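Local coordinates for Non-sulfated chondroitin lyase E66 (Autographa californica nucleopolyhedrovirus, PDB 3VSN), which cleaves non-sulfated chondroitin as a polysaccharide lyase of the viral envelope and is essential for oral infection of the insect host, at residues A[510-515]-A[555-560]. Sequence-based numbering, arbitrary orientation.
Sequences VCHRVP and KLNVEG
Val-510 and His-512 pair with Asn-557 and Lys-555 on adjacent antiparallel strands; the axes of 510-513 and 555-558 approach to 4.7 Å. Four backbone hydrogen bonds join them in two reciprocal pairs. Val-510 and Asn-557 exchange both of theirs, Val-510 N to Asn-557 O and Asn-557 N to Val-510 O, each 2.8 Å. His-512 and Lys-555 do the same: Lys-555 N reaches His-512 O at 2.8 Å, whereas His-512 N meets Lys-555 O at 3.0 Å. Between them lies the non-hydrogen-bonded pair Cys-511 and Leu-556, where Leu-556 CA makes a CA-H...O contact of 3.2 Å with Val-510 O, and Cys-511 CA a similar one with Lys-555 O.

Side chains meet on both faces. On the Cys-511 and Leu-556 face, the contact is apolar, CD2 of Leu-556 packing against Cys-511 CB at 3.7 Å. On the other, the aliphatic chain of Lys-555 runs obliquely past His-512, CG beside His-512 CB and CE 3.9 Å from His-512 CD2. With CG between backbone N and carbonyl carbon (chi1 75°), this lysine then extends past the ring, and its NZ forms a salt bridge with Asp-563. The Asn-557 side chain crosses that of His-512 at about a right angle, its amide lying near the CD2 side of the ring with the two planes 61° apart. Just past the strand, Val-514 points toward the other segment and its CG2 touches Lys-555 CB; at the far end Val-510 CG2 rests on Glu-559 CA at 3.8 Å.

This is plain sheet packing, away from the catalytic residues, within a seven-stranded antiparallel sheet of the beta-sandwich region. Strand 550-558 continues the sheet through strand 452-461, strand 509-513 through the outermost strand 504-506. Cys-511 also packs on Val-476 and Leu-477 of strand 472-480, and Leu-556 on strand 367-370.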
loop_
_atom_site.group_PDB
_atom_site.type_symbol
_atom_site.label_atom_id
_atom_site.label_comp_id
_atom_site.label_asym_id
_atom_site.label_seq_id
_atom_site.Cartn_x
_atom_site.Cartn_y
_atom_site.Cartn_z
ATOM N N VAL A 510 -7.124 -21.666 -1.586
ATOM C CA VAL A 510 -7.015 -23.056 -1.151
ATOM C C VAL A 510 -5.585 -23.328 -0.688
ATOM O O VAL A 510 -4.637 -22.896 -1.340
ATOM C CB VAL A 510 -7.384 -24.017 -2.305
ATOM C CG1 VAL A 510 -7.365 -25.468 -1.848
ATOM C CG2 VAL A 510 -8.748 -23.663 -2.878
ATOM N N CYS A 511 -5.429 -24.036 0.433
ATOM C CA CYS A 511 -4.095 -24.346 0.964
ATOM C C CYS A 511 -3.709 -25.823 0.843
ATOM O O CYS A 511 -4.569 -26.711 0.869
ATOM C CB CYS A 511 -3.962 -23.873 2.420
ATOM S SG CYS A 511 -4.878 -24.851 3.641
ATOM N N HIS A 512 -2.402 -26.058 0.699
ATOM C CA HIS A 512 -1.805 -27.389 0.639
ATOM C C HIS A 512 -0.466 -27.382 1.327
ATOM O O HIS A 512 0.260 -26.389 1.271
ATOM C CB HIS A 512 -1.603 -27.824 -0.812
ATOM C CG HIS A 512 -2.889 -28.004 -1.583
ATOM N ND1 HIS A 512 -3.611 -29.136 -1.529
ATOM C CD2 HIS A 512 -3.568 -27.145 -2.439
ATOM C CE1 HIS A 512 -4.698 -29.012 -2.312
ATOM N NE2 HIS A 512 -4.671 -27.791 -2.867
ATOM N N ARG A 513 -0.132 -28.491 1.979
ATOM C CA ARG A 513 1.214 -28.710 2.500
ATOM C C ARG A 513 2.113 -29.087 1.319
ATOM O O ARG A 513 1.672 -29.769 0.396
ATOM C CB ARG A 513 1.191 -29.823 3.560
ATOM C CG ARG A 513 2.545 -30.362 4.006
ATOM C CD ARG A 513 2.378 -31.430 5.086
ATOM N NE ARG A 513 3.655 -32.048 5.439
ATOM C CZ ARG A 513 4.150 -33.141 4.860
ATOM N NH1 ARG A 513 5.325 -33.619 5.243
ATOM N NH2 ARG A 513 3.470 -33.760 3.898
ATOM N N VAL A 514 3.358 -28.617 1.338
ATOM C CA VAL A 514 4.337 -28.994 0.316
ATOM C C VAL A 514 5.491 -29.756 0.978
ATOM O O VAL A 514 6.350 -29.146 1.621
ATOM C CB VAL A 514 4.869 -27.768 -0.471
ATOM C CG1 VAL A 514 5.905 -28.195 -1.506
ATOM C CG2 VAL A 514 3.728 -27.020 -1.147
ATOM N N PRO A 515 5.499 -31.099 0.847
ATOM C CA PRO A 515 6.623 -31.834 1.426
ATOM C C PRO A 515 7.894 -31.629 0.612
ATOM O O PRO A 515 7.831 -31.423 -0.605
ATOM C CB PRO A 515 6.168 -33.296 1.356
ATOM C CG PRO A 515 5.183 -33.336 0.233
ATOM C CD PRO A 515 4.489 -31.998 0.254
ATOM N N LYS A 555 1.652 -24.198 0.205
ATOM C CA LYS A 555 1.312 -23.393 -0.958
ATOM C C LYS A 555 -0.149 -22.979 -0.901
ATOM O O LYS A 555 -0.975 -23.645 -0.262
ATOM C CB LYS A 555 1.637 -24.121 -2.270
ATOM C CG LYS A 555 0.675 -25.230 -2.641
ATOM C CD LYS A 555 0.821 -25.642 -4.100
ATOM C CE LYS A 555 -0.326 -26.565 -4.477
ATOM N NZ LYS A 555 -0.087 -27.336 -5.728
ATOM N N LEU A 556 -0.448 -21.863 -1.555
ATOM C CA LEU A 556 -1.813 -21.390 -1.713
ATOM C C LEU A 556 -2.139 -21.373 -3.205
ATOM O O LEU A 556 -1.264 -21.080 -4.019
ATOM C CB LEU A 556 -1.970 -19.988 -1.109
ATOM C CG LEU A 556 -1.671 -19.777 0.387
ATOM C CD1 LEU A 556 -1.804 -18.304 0.754
ATOM C CD2 LEU A 556 -2.570 -20.628 1.277
ATOM N N ASN A 557 -3.381 -21.713 -3.546
ATOM C CA ASN A 557 -3.898 -21.625 -4.913
ATOM C C ASN A 557 -5.135 -20.773 -4.936
ATOM O O ASN A 557 -5.902 -20.778 -3.971
ATOM C CB ASN A 557 -4.359 -22.994 -5.419
ATOM C CG ASN A 557 -3.221 -23.909 -5.752
ATOM O OD1 ASN A 557 -2.299 -23.537 -6.476
ATOM N ND2 ASN A 557 -3.290 -25.128 -5.249
ATOM N N VAL A 558 -5.357 -20.088 -6.053
ATOM C CA VAL A 558 -6.660 -19.510 -6.338
ATOM C C VAL A 558 -7.634 -20.678 -6.506
ATOM O O VAL A 558 -7.344 -21.637 -7.231
ATOM C CB VAL A 558 -6.648 -18.651 -7.621
ATOM C CG1 VAL A 558 -8.047 -18.127 -7.933
ATOM C CG2 VAL A 558 -5.676 -17.489 -7.478
ATOM N N GLU A 559 -8.769 -20.599 -5.818
ATOM C CA GLU A 559 -9.795 -21.638 -5.910
ATOM C C GLU A 559 -10.178 -21.873 -7.366
ATOM O O GLU A 559 -10.424 -20.925 -8.112
ATOM C CB GLU A 559 -11.028 -21.265 -5.081
ATOM C CG GLU A 559 -12.050 -22.387 -4.977
ATOM C CD GLU A 559 -13.201 -22.077 -4.040
ATOM O OE1 GLU A 559 -13.351 -20.913 -3.612
ATOM O OE2 GLU A 559 -13.964 -23.012 -3.736
ATOM N N GLY A 560 -10.206 -23.144 -7.759
ATOM C CA GLY A 560 -10.483 -23.536 -9.139
ATOM C C GLY A 560 -9.255 -23.637 -10.034
ATOM O O GLY A 560 -9.380 -23.981 -11.214
#